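PDB 3CLW: conserved exported protein from Bacteroides fragilis, which is of unknown function but, as a probable member of glycoside hydrolase family 30, may hydrolyse O-glycosidic bonds. Local coordinates for residues A[307-312]-A[351-356]; A[228-233]-A[272-277]; A[83-88]-A[196-201]. All coordinates share one frame; numbering follows the deposited sequence.

Interaction 1 (A[307-312]-A[351-356]); sequences KFWASE and ASAWQW
Trp-309 and Ala-353 meet where two neighbouring parallel strands, 307-310 and 353-356, run side by side in the barrel expected of this TIM-barrel family. The strand axes come within 4.8 Å at an angle of 21°. Backbone bonds join them. Ser-352 N donates to Phe-308 O at 2.6 Å, and Ala-310 N donates to Ala-353 O. The bond from Gln-355 N to Ala-310 O is weak. Water adds two links: one molecule joins Phe-308 N to Ser-352 OG, another joins Ser-311 O to Trp-356 O. Ser-352 OG also bonds to the backbone O of Glu-18.

Apolar contacts lie on both faces of the strand pair. On one, Ala-353 CB sits over the five-membered ring of Trp-309, 3.3 Å from its centroid, in a CH-pi contact almost on the ring normal. Ser-352 CB lies at the edge of the same indole, whose NE1 donates to Asp-20. On the other face Ala-310 CB touches Trp-354 CD1 at 3.6 Å, and helix 328-347 packs against both side chains.

One polar side chain, Gln-355, lies toward the C-terminal end of the strand pair. It has CG anti to the carbonyl carbon (chi1 -40°), which brings CG to 3.3 Å from Ala-310 O. Its OE1 bonds to Arg-69 and its NE2 to Asn-21. The amide plane is turned 57° from the indole, and Gln-355 NE2 lies 3.6 Å from Trp-309 CZ3.

Interaction 2 (A[228-233]-A[272-277]); sequences LIPEVG and NCVAAH
Glu-231 reaches from its strand to His-277 on the neighbouring, parallel segment. Its CB lies 3.7 Å from His-277 NE2. CG stands anti to the carbonyl carbon (chi1 -52°). The chain then bends, chi2 -92°, and CD comes to 3.9 Å from His-277 NE2 and also touches Ala-275 CB. At the tip, OE2 accepts a bond from His-277 NE2 at 2.8 Å. The oxygen is met on its anti side and lies in the plane of the imidazole, while carboxylate and ring are turned 68° apart. Ser-311 OG also bonds to OE2. OE1 has its own partners, a salt bridge to Arg-69 and a hydrogen bond with Ser-182 OG. This buried carboxylate is therefore gripped through both oxygens. His-277 ND1 bonds in turn to Glu-186, and the carbonyl oxygen of Glu-231 lies over one face of the imidazole.

The strands, 228-232 and 273-276, belong to a beta-alpha-beta unit with helix 251-256 in the crossover. The segment 228-233 carries a beta bulge. Pro-230 follows a cis peptide bond and pairs with Ala-275, whereas Val-232 pairs with Ala-276. Ala-275 N donates to Ile-229 O, and His-277 N to Val-232 O at 3.0 Å. Ala-275 O takes a weak bond from Glu-231 N. Leu-228 brings CD1 and CD2 each to 3.7 Å from Ala-275 CB. Beyond the bulge, Val-232 CG2 packs on Ala-276 CB at 3.6 Å.

Interaction 3 (A[83-88]-A[196-201]); sequences KEVDNS and FQEGSF
The phenyl ring of Phe-196 and the amide of Asn-87 are turned 39° apart and cross at a slant. Asn-87 ND2 comes to 3.4 Å from Phe-196 CD1 in an oblique approach. In the plane of the amide lie both acceptors of ND2, Asp-86 OD1 and Phe-196 O. This is a contact between two loops of the barrel domain. One follows strand 68-71, the other follows strand 178-182, and neither segment has regular secondary structure.

The bond from Asn-87 ND2 to Phe-196 O is 3.1 Å long. Its donor stands above the carbonyl plane, 37° out of it. The bond to Asp-86 OD1 is straighter. Together the two acceptors can hold the amide in its rotation. Asn-90 also donates to Phe-196 O, so this carbonyl receives two side-chain amides. Asp-86 OD2 bonds to Ser-195, just before the second segment.

Val-85 supplies the apolar part. Its CG1 stands anti to the backbone N (chi1 179°) and lies 3.7 Å from Phe-196 O. CG2 rests beside the next peptide, 3.6 Å from Glu-198 N. The carboxylate of Glu-198 turns to Thr-92 and Ser-76 through OE1. Lower on the same side chain, Glu-198 CG touches Val-85 CG2 at 3.8 Å.

How the interactions relate
Interactions 1 and 2 are adjacent, with centres about 8 Å apart. Strands 270-276 and 307-310 pair directly, so the four strands run 226-232, 270-276, 307-310, 353-356 in order. Lys-307 O and Val-274 N are 2.9 Å apart, a probable hydrogen bond. At the C-terminal strand ends, Ser-311 OG of interaction 1 lies 2.6 Å from Glu-231 OE2 of interaction 2. Arg-69 reaches both, bonding Gln-355 and Glu-231. In TIM-barrel glycosidases the active site lies at this end, so the polar cluster is probably close to it. Interaction 3 touches neither: its centre is about 25 Å from that of interaction 1 and about 22 Å from that of interaction 2, with nearest atoms about 7 and 8 Å away.

Interaction 1 (A[307-312]-A[351-356])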
loop_
_atom_site.group_PDB
_atom_site.type_symbol
_atom_site.label_atom_id
_atom_site.label_comp_id
_atom_site.label_asym_id
_atom_site.label_seq_id
_atom_site.Cartn_x
_atom_site.Cartn_y
_atom_site.Cartn_z
ATOM N N LYS A 307 -0.295 -14.490 6.028
ATOM C CA LYS A 307 -0.537 -13.625 4.868
ATOM C C LYS A 307 0.705 -12.818 4.425
ATOM O O LYS A 307 1.675 -12.639 5.171
ATOM C CB LYS A 307 -1.709 -12.687 5.154
ATOM C CG LYS A 307 -3.081 -13.354 5.164
ATOM C CD LYS A 307 -4.117 -12.389 5.623
ATOM C CE LYS A 307 -5.499 -12.967 5.432
ATOM N NZ LYS A 307 -6.567 -11.994 5.817
ATOM N N PHE A 308 0.644 -12.333 3.189
ATOM C CA PHE A 308 1.554 -11.301 2.734
ATOM C C PHE A 308 0.797 -10.001 2.353
ATOM O O PHE A 308 -0.288 -10.071 1.797
ATOM C CB PHE A 308 2.399 -11.806 1.544
ATOM C CG PHE A 308 3.380 -10.781 1.052
ATOM C CD1 PHE A 308 4.495 -10.467 1.810
ATOM C CD2 PHE A 308 3.145 -10.102 -0.129
ATOM C CE1 PHE A 308 5.391 -9.505 1.375
ATOM C CE2 PHE A 308 4.010 -9.134 -0.570
ATOM C CZ PHE A 308 5.141 -8.825 0.175
ATOM N N TRP A 309 1.379 -8.845 2.680
ATOM C CA TRP A 309 0.887 -7.521 2.248
ATOM C C TRP A 309 2.022 -6.770 1.559
ATOM O O TRP A 309 3.144 -6.628 2.109
ATOM C CB TRP A 309 0.412 -6.674 3.435
ATOM C CG TRP A 309 -1.007 -6.899 3.921
ATOM C CD1 TRP A 309 -1.805 -8.006 3.692
ATOM C CD2 TRP A 309 -1.782 -6.013 4.755
ATOM N NE1 TRP A 309 -3.021 -7.842 4.314
ATOM C CE2 TRP A 309 -3.034 -6.633 4.972
ATOM C CE3 TRP A 309 -1.541 -4.736 5.328
ATOM C CZ2 TRP A 309 -4.031 -6.046 5.742
ATOM C CZ3 TRP A 309 -2.545 -4.158 6.111
ATOM C CH2 TRP A 309 -3.774 -4.810 6.297
ATOM N N ALA A 310 1.759 -6.311 0.339
ATOM C CA ALA A 310 2.650 -5.347 -0.308
ATOM C C ALA A 310 2.195 -3.979 0.247
ATOM O O ALA A 310 1.053 -3.544 0.035
ATOM C CB ALA A 310 2.565 -5.460 -1.847
ATOM N N SER A 311 3.034 -3.346 1.053
ATOM C CA SER A 311 2.517 -2.282 1.918
ATOM C C SER A 311 3.017 -0.872 1.602
ATOM O O SER A 311 2.687 0.078 2.317
ATOM C CB SER A 311 2.798 -2.608 3.383
ATOM O OG SER A 311 4.207 -2.800 3.559
ATOM N N GLU A 312 3.818 -0.732 0.550
ATOM C CA GLU A 312 4.240 0.591 0.073
ATOM C C GLU A 312 4.875 0.491 -1.279
ATOM O O GLU A 312 5.715 -0.350 -1.506
ATOM C CB GLU A 312 5.218 1.272 1.032
ATOM C CG GLU A 312 5.336 2.788 0.796
ATOM C CD GLU A 312 6.502 3.424 1.510
ATOM O OE1 GLU A 312 6.580 3.388 2.755
ATOM O OE2 GLU A 312 7.356 3.991 0.812
ATOM N N ALA A 351 -0.506 -11.924 -2.392
ATOM C CA ALA A 351 -0.646 -10.865 -1.406
ATOM C C ALA A 351 -2.097 -10.715 -1.031
ATOM O O ALA A 351 -2.952 -10.755 -1.909
ATOM C CB ALA A 351 -0.105 -9.560 -1.955
ATOM N N SER A 352 -2.391 -10.504 0.254
ATOM C CA SER A 352 -3.769 -10.152 0.635
ATOM C C SER A 352 -4.126 -8.668 0.566
ATOM O O SER A 352 -5.288 -8.303 0.765
ATOM C CB SER A 352 -4.143 -10.723 2.019
ATOM O OG SER A 352 -4.355 -12.134 1.939
ATOM N N ALA A 353 -3.131 -7.810 0.349
ATOM C CA ALA A 353 -3.336 -6.359 0.245
ATOM C C ALA A 353 -2.259 -5.802 -0.652
ATOM O O ALA A 353 -1.156 -6.364 -0.694
ATOM C CB ALA A 353 -3.273 -5.679 1.588
ATOM N N TRP A 354 -2.581 -4.710 -1.359
ATOM C CA TRP A 354 -1.604 -3.925 -2.136
ATOM C C TRP A 354 -1.785 -2.451 -1.767
ATOM O O TRP A 354 -2.902 -1.934 -1.835
ATOM C CB TRP A 354 -1.769 -4.149 -3.652
ATOM C CG TRP A 354 -0.558 -3.704 -4.381
ATOM C CD1 TRP A 354 0.541 -4.465 -4.697
ATOM C CD2 TRP A 354 -0.265 -2.367 -4.833
ATOM N NE1 TRP A 354 1.479 -3.690 -5.334
ATOM C CE2 TRP A 354 1.020 -2.396 -5.413
ATOM C CE3 TRP A 354 -0.964 -1.142 -4.785
ATOM C CZ2 TRP A 354 1.621 -1.251 -5.973
ATOM C CZ3 TRP A 354 -0.365 -0.008 -5.319
ATOM C CH2 TRP A 354 0.916 -0.078 -5.920
ATOM N N GLN A 355 -0.708 -1.783 -1.354
ATOM C CA GLN A 355 -0.827 -0.434 -0.783
ATOM C C GLN A 355 0.144 0.563 -1.418
ATOM O O GLN A 355 1.354 0.310 -1.506
ATOM C CB GLN A 355 -0.644 -0.475 0.739
ATOM C CG GLN A 355 -1.320 -1.707 1.405
ATOM C CD GLN A 355 -1.376 -1.617 2.900
ATOM O OE1 GLN A 355 -0.346 -1.412 3.543
ATOM N NE2 GLN A 355 -2.570 -1.772 3.476
ATOM N N TRP A 356 -0.408 1.665 -1.905
ATOM C CA TRP A 356 0.391 2.802 -2.372
ATOM C C TRP A 356 1.130 3.469 -1.225
ATOM O O TRP A 356 0.719 3.354 -0.075
ATOM C CB TRP A 356 -0.530 3.878 -3.019
ATOM C CG TRP A 356 -0.907 3.565 -4.387
ATOM C CD1 TRP A 356 -2.104 3.049 -4.823
ATOM C CD2 TRP A 356 -0.097 3.740 -5.551
ATOM N NE1 TRP A 356 -2.084 2.908 -6.192
ATOM C CE2 TRP A 356 -0.863 3.319 -6.663
ATOM C CE3 TRP A 356 1.214 4.211 -5.765
ATOM C CZ2 TRP A 356 -0.362 3.343 -7.965
ATOM C CZ3 TRP A 356 1.713 4.233 -7.059
ATOM C CH2 TRP A 356 0.926 3.820 -8.143
HETATM O O HOH W 1 -1.729 -13.314 1.617
HETATM O O HOH W 2 2.401 2.741 2.134
#

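Interaction 2 (A[228-233]-A[272-277])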
loop_
_atom_site.group_PDB
_atom_site.type_symbol
_atom_site.label_atom_id
_atom_site.label_comp_id
_atom_site.label_asym_id
_atom_site.label_seq_id
_atom_site.Cartn_x
_atom_site.Cartn_y
_atom_site.Cartn_z
ATOM N N LEU A 228 1.512 -5.068 12.730
ATOM C CA LEU A 228 2.040 -5.396 11.410
ATOM C C LEU A 228 3.500 -5.001 11.275
ATOM O O LEU A 228 3.860 -3.846 11.526
ATOM C CB LEU A 228 1.214 -4.713 10.291
ATOM C CG LEU A 228 1.724 -4.992 8.858
ATOM C CD1 LEU A 228 1.644 -6.485 8.482
ATOM C CD2 LEU A 228 1.049 -4.124 7.787
ATOM N N ILE A 229 4.321 -5.965 10.849
ATOM C CA ILE A 229 5.749 -5.758 10.605
ATOM C C ILE A 229 6.108 -6.540 9.349
ATOM O O ILE A 229 5.331 -7.358 8.915
ATOM C CB ILE A 229 6.605 -6.229 11.854
ATOM C CG1 ILE A 229 6.358 -7.712 12.145
ATOM C CG2 ILE A 229 6.258 -5.381 13.089
ATOM C CD1 ILE A 229 7.496 -8.423 12.825
ATOM N N PRO A 230 7.325 -6.370 8.802
ATOM C CA PRO A 230 8.367 -5.392 9.150
ATOM C C PRO A 230 8.464 -4.155 8.271
ATOM O O PRO A 230 9.275 -3.272 8.571
ATOM C CB PRO A 230 9.645 -6.216 9.020
ATOM C CG PRO A 230 9.322 -7.160 7.875
ATOM C CD PRO A 230 7.837 -7.405 7.877
ATOM N N GLU A 231 7.687 -4.084 7.188
ATOM C CA GLU A 231 7.742 -2.912 6.282
ATOM C C GLU A 231 9.149 -2.691 5.721
ATOM O O GLU A 231 9.610 -1.533 5.575
ATOM C CB GLU A 231 7.267 -1.622 6.977
ATOM C CG GLU A 231 5.924 -1.732 7.662
ATOM C CD GLU A 231 4.746 -1.333 6.768
ATOM O OE1 GLU A 231 3.641 -1.113 7.332
ATOM O OE2 GLU A 231 4.915 -1.234 5.521
ATOM N N VAL A 232 9.829 -3.791 5.403
ATOM C CA VAL A 232 11.154 -3.679 4.763
ATOM C C VAL A 232 11.103 -2.961 3.393
ATOM O O VAL A 232 10.194 -3.187 2.590
ATOM C CB VAL A 232 11.932 -5.058 4.668
ATOM C CG1 VAL A 232 12.535 -5.458 6.068
ATOM C CG2 VAL A 232 11.090 -6.162 4.082
ATOM N N GLY A 233 12.086 -2.109 3.140
ATOM C CA GLY A 233 12.090 -1.307 1.917
ATOM C C GLY A 233 12.245 -2.066 0.617
ATOM O O GLY A 233 11.880 -1.575 -0.449
ATOM N N ASN A 272 -1.121 -11.788 11.592
ATOM C CA ASN A 272 -0.389 -12.908 11.025
ATOM C C ASN A 272 -0.183 -12.712 9.528
ATOM O O ASN A 272 -0.889 -13.293 8.693
ATOM C CB ASN A 272 -1.096 -14.251 11.348
ATOM C CG ASN A 272 -0.347 -15.476 10.799
ATOM O OD1 ASN A 272 0.884 -15.497 10.732
ATOM N ND2 ASN A 272 -1.105 -16.495 10.406
ATOM N N CYS A 273 0.838 -11.925 9.223
ATOM C CA CYS A 273 1.040 -11.320 7.909
ATOM C C CYS A 273 2.404 -10.653 7.932
ATOM O O CYS A 273 2.803 -10.043 8.927
ATOM C CB CYS A 273 -0.042 -10.256 7.634
ATOM S SG CYS A 273 0.050 -9.445 6.031
ATOM N N VAL A 274 3.129 -10.787 6.832
ATOM C CA VAL A 274 4.416 -10.112 6.630
ATOM C C VAL A 274 4.186 -8.943 5.645
ATOM O O VAL A 274 3.575 -9.131 4.591
ATOM C CB VAL A 274 5.432 -11.108 6.033
ATOM C CG1 VAL A 274 6.768 -10.440 5.683
ATOM C CG2 VAL A 274 5.639 -12.287 6.950
ATOM N N ALA A 275 4.670 -7.757 5.997
ATOM C CA ALA A 275 4.593 -6.584 5.119
ATOM C C ALA A 275 5.937 -6.202 4.554
ATOM O O ALA A 275 6.896 -5.998 5.303
ATOM C CB ALA A 275 3.974 -5.357 5.864
ATOM N N ALA A 276 6.001 -6.090 3.235
ATOM C CA ALA A 276 7.185 -5.548 2.572
ATOM C C ALA A 276 6.781 -4.652 1.405
ATOM O O ALA A 276 5.659 -4.738 0.900
ATOM C CB ALA A 276 8.116 -6.672 2.086
ATOM N N HIS A 277 7.719 -3.806 0.989
ATOM C CA HIS A 277 7.514 -2.846 -0.098
ATOM C C HIS A 277 8.029 -3.378 -1.417
ATOM O O HIS A 277 8.970 -4.180 -1.448
ATOM C CB HIS A 277 8.186 -1.520 0.272
ATOM C CG HIS A 277 7.711 -0.970 1.583
ATOM N ND1 HIS A 277 8.290 0.117 2.199
ATOM C CD2 HIS A 277 6.737 -1.398 2.419
ATOM C CE1 HIS A 277 7.675 0.354 3.344
ATOM N NE2 HIS A 277 6.707 -0.530 3.484
HETATM O O HOH W 3 2.939 -8.809 11.035
#

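Interaction 3 (A[83-88]-A[196-201])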
loop_
_atom_site.group_PDB
_atom_site.type_symbol
_atom_site.label_atom_id
_atom_site.label_comp_id
_atom_site.label_asym_id
_atom_site.label_seq_id
_atom_site.Cartn_x
_atom_site.Cartn_y
_atom_site.Cartn_z
ATOM N N LYS A 83 18.249 19.444 15.120
ATOM C CA LYS A 83 18.727 18.868 13.848
ATOM C C LYS A 83 17.665 17.892 13.338
ATOM O O LYS A 83 17.774 16.680 13.523
ATOM C CB LYS A 83 20.089 18.163 13.987
ATOM C CG LYS A 83 21.133 19.005 14.729
ATOM C CD LYS A 83 22.593 18.518 14.589
ATOM C CE LYS A 83 23.533 19.666 15.096
ATOM N NZ LYS A 83 25.012 19.282 15.190
ATOM N N GLU A 84 16.624 18.449 12.725
ATOM C CA GLU A 84 15.404 17.697 12.410
ATOM C C GLU A 84 15.150 17.593 10.909
ATOM O O GLU A 84 15.994 17.990 10.100
ATOM C CB GLU A 84 14.211 18.363 13.098
ATOM C CG GLU A 84 13.907 17.819 14.488
ATOM C CD GLU A 84 13.273 16.403 14.462
ATOM O OE1 GLU A 84 13.140 15.804 13.379
ATOM O OE2 GLU A 84 12.920 15.878 15.537
ATOM N N VAL A 85 13.993 17.042 10.539
ATOM C CA VAL A 85 13.521 17.055 9.150
ATOM C C VAL A 85 13.722 18.460 8.577
ATOM O O VAL A 85 13.353 19.473 9.208
ATOM C CB VAL A 85 12.022 16.633 9.072
ATOM C CG1 VAL A 85 11.483 16.670 7.632
ATOM C CG2 VAL A 85 11.842 15.232 9.682
ATOM N N ASP A 86 14.322 18.517 7.391
ATOM C CA ASP A 86 14.846 19.782 6.849
ATOM C C ASP A 86 13.871 20.592 5.976
ATOM O O ASP A 86 14.269 21.570 5.342
ATOM C CB ASP A 86 16.189 19.551 6.119
ATOM C CG ASP A 86 16.062 18.671 4.879
ATOM O OD1 ASP A 86 14.962 18.506 4.315
ATOM O OD2 ASP A 86 17.097 18.126 4.446
ATOM N N ASN A 87 12.599 20.204 5.954
ATOM C CA ASN A 87 11.629 20.876 5.116
ATOM C C ASN A 87 10.249 20.819 5.767
ATOM O O ASN A 87 9.979 19.976 6.660
ATOM C CB ASN A 87 11.596 20.218 3.731
ATOM C CG ASN A 87 11.077 18.812 3.789
ATOM O OD1 ASN A 87 9.867 18.602 3.796
ATOM N ND2 ASN A 87 11.989 17.827 3.848
ATOM N N SER A 88 9.372 21.706 5.307
ATOM C CA SER A 88 8.093 21.912 5.955
ATOM C C SER A 88 7.023 20.917 5.540
ATOM O O SER A 88 6.065 20.708 6.286
ATOM C CB SER A 88 7.609 23.351 5.761
ATOM O OG SER A 88 7.351 23.600 4.402
ATOM N N PHE A 196 15.631 14.439 5.078
ATOM C CA PHE A 196 14.467 14.853 4.264
ATOM C C PHE A 196 13.131 14.415 4.912
ATOM O O PHE A 196 12.054 14.833 4.511
ATOM C CB PHE A 196 14.650 14.280 2.827
ATOM C CG PHE A 196 13.506 14.570 1.864
ATOM C CD1 PHE A 196 13.246 15.872 1.422
ATOM C CD2 PHE A 196 12.713 13.527 1.373
ATOM C CE1 PHE A 196 12.181 16.138 0.526
ATOM C CE2 PHE A 196 11.659 13.776 0.478
ATOM C CZ PHE A 196 11.400 15.090 0.057
ATOM N N GLN A 197 13.225 13.625 5.976
ATOM C CA GLN A 197 12.169 12.708 6.376
ATOM C C GLN A 197 12.493 12.054 7.727
ATOM O O GLN A 197 13.653 11.753 8.000
ATOM C CB GLN A 197 12.135 11.590 5.333
ATOM C CG GLN A 197 10.902 10.880 5.325
ATOM C CD GLN A 197 11.009 9.507 4.690
ATOM O OE1 GLN A 197 11.560 9.343 3.613
ATOM N NE2 GLN A 197 10.382 8.534 5.328
ATOM N N GLU A 198 11.457 11.794 8.528
ATOM C CA GLU A 198 11.550 10.956 9.729
ATOM C C GLU A 198 11.928 9.510 9.390
ATOM O O GLU A 198 11.507 8.965 8.370
ATOM C CB GLU A 198 10.217 10.948 10.476
ATOM C CG GLU A 198 9.749 12.315 10.954
ATOM C CD GLU A 198 8.405 12.291 11.661
ATOM O OE1 GLU A 198 8.067 13.321 12.308
ATOM O OE2 GLU A 198 7.681 11.255 11.583
ATOM N N GLY A 199 12.721 8.877 10.249
ATOM C CA GLY A 199 13.127 7.494 9.990
ATOM C C GLY A 199 13.945 6.876 11.090
ATOM O O GLY A 199 14.487 7.575 11.960
ATOM N N SER A 200 14.007 5.550 11.066
ATOM C CA SER A 200 14.976 4.779 11.851
ATOM C C SER A 200 15.279 3.380 11.304
ATOM O O SER A 200 14.383 2.599 10.988
ATOM C CB SER A 200 14.579 4.658 13.326
ATOM O OG SER A 200 15.676 4.079 14.058
ATOM N N PHE A 201 16.568 3.088 11.211
ATOM C CA PHE A 201 17.078 1.725 11.124
ATOM C C PHE A 201 16.551 0.932 12.315
ATOM O O PHE A 201 16.289 1.498 13.368
ATOM C CB PHE A 201 18.616 1.757 11.167
ATOM C CG PHE A 201 19.258 0.391 11.198
ATOM C CD1 PHE A 201 19.329 -0.388 10.041
ATOM C CD2 PHE A 201 19.796 -0.110 12.373
ATOM C CE1 PHE A 201 19.927 -1.633 10.063
ATOM C CE2 PHE A 201 20.400 -1.370 12.395
ATOM C CZ PHE A 201 20.464 -2.123 11.238
#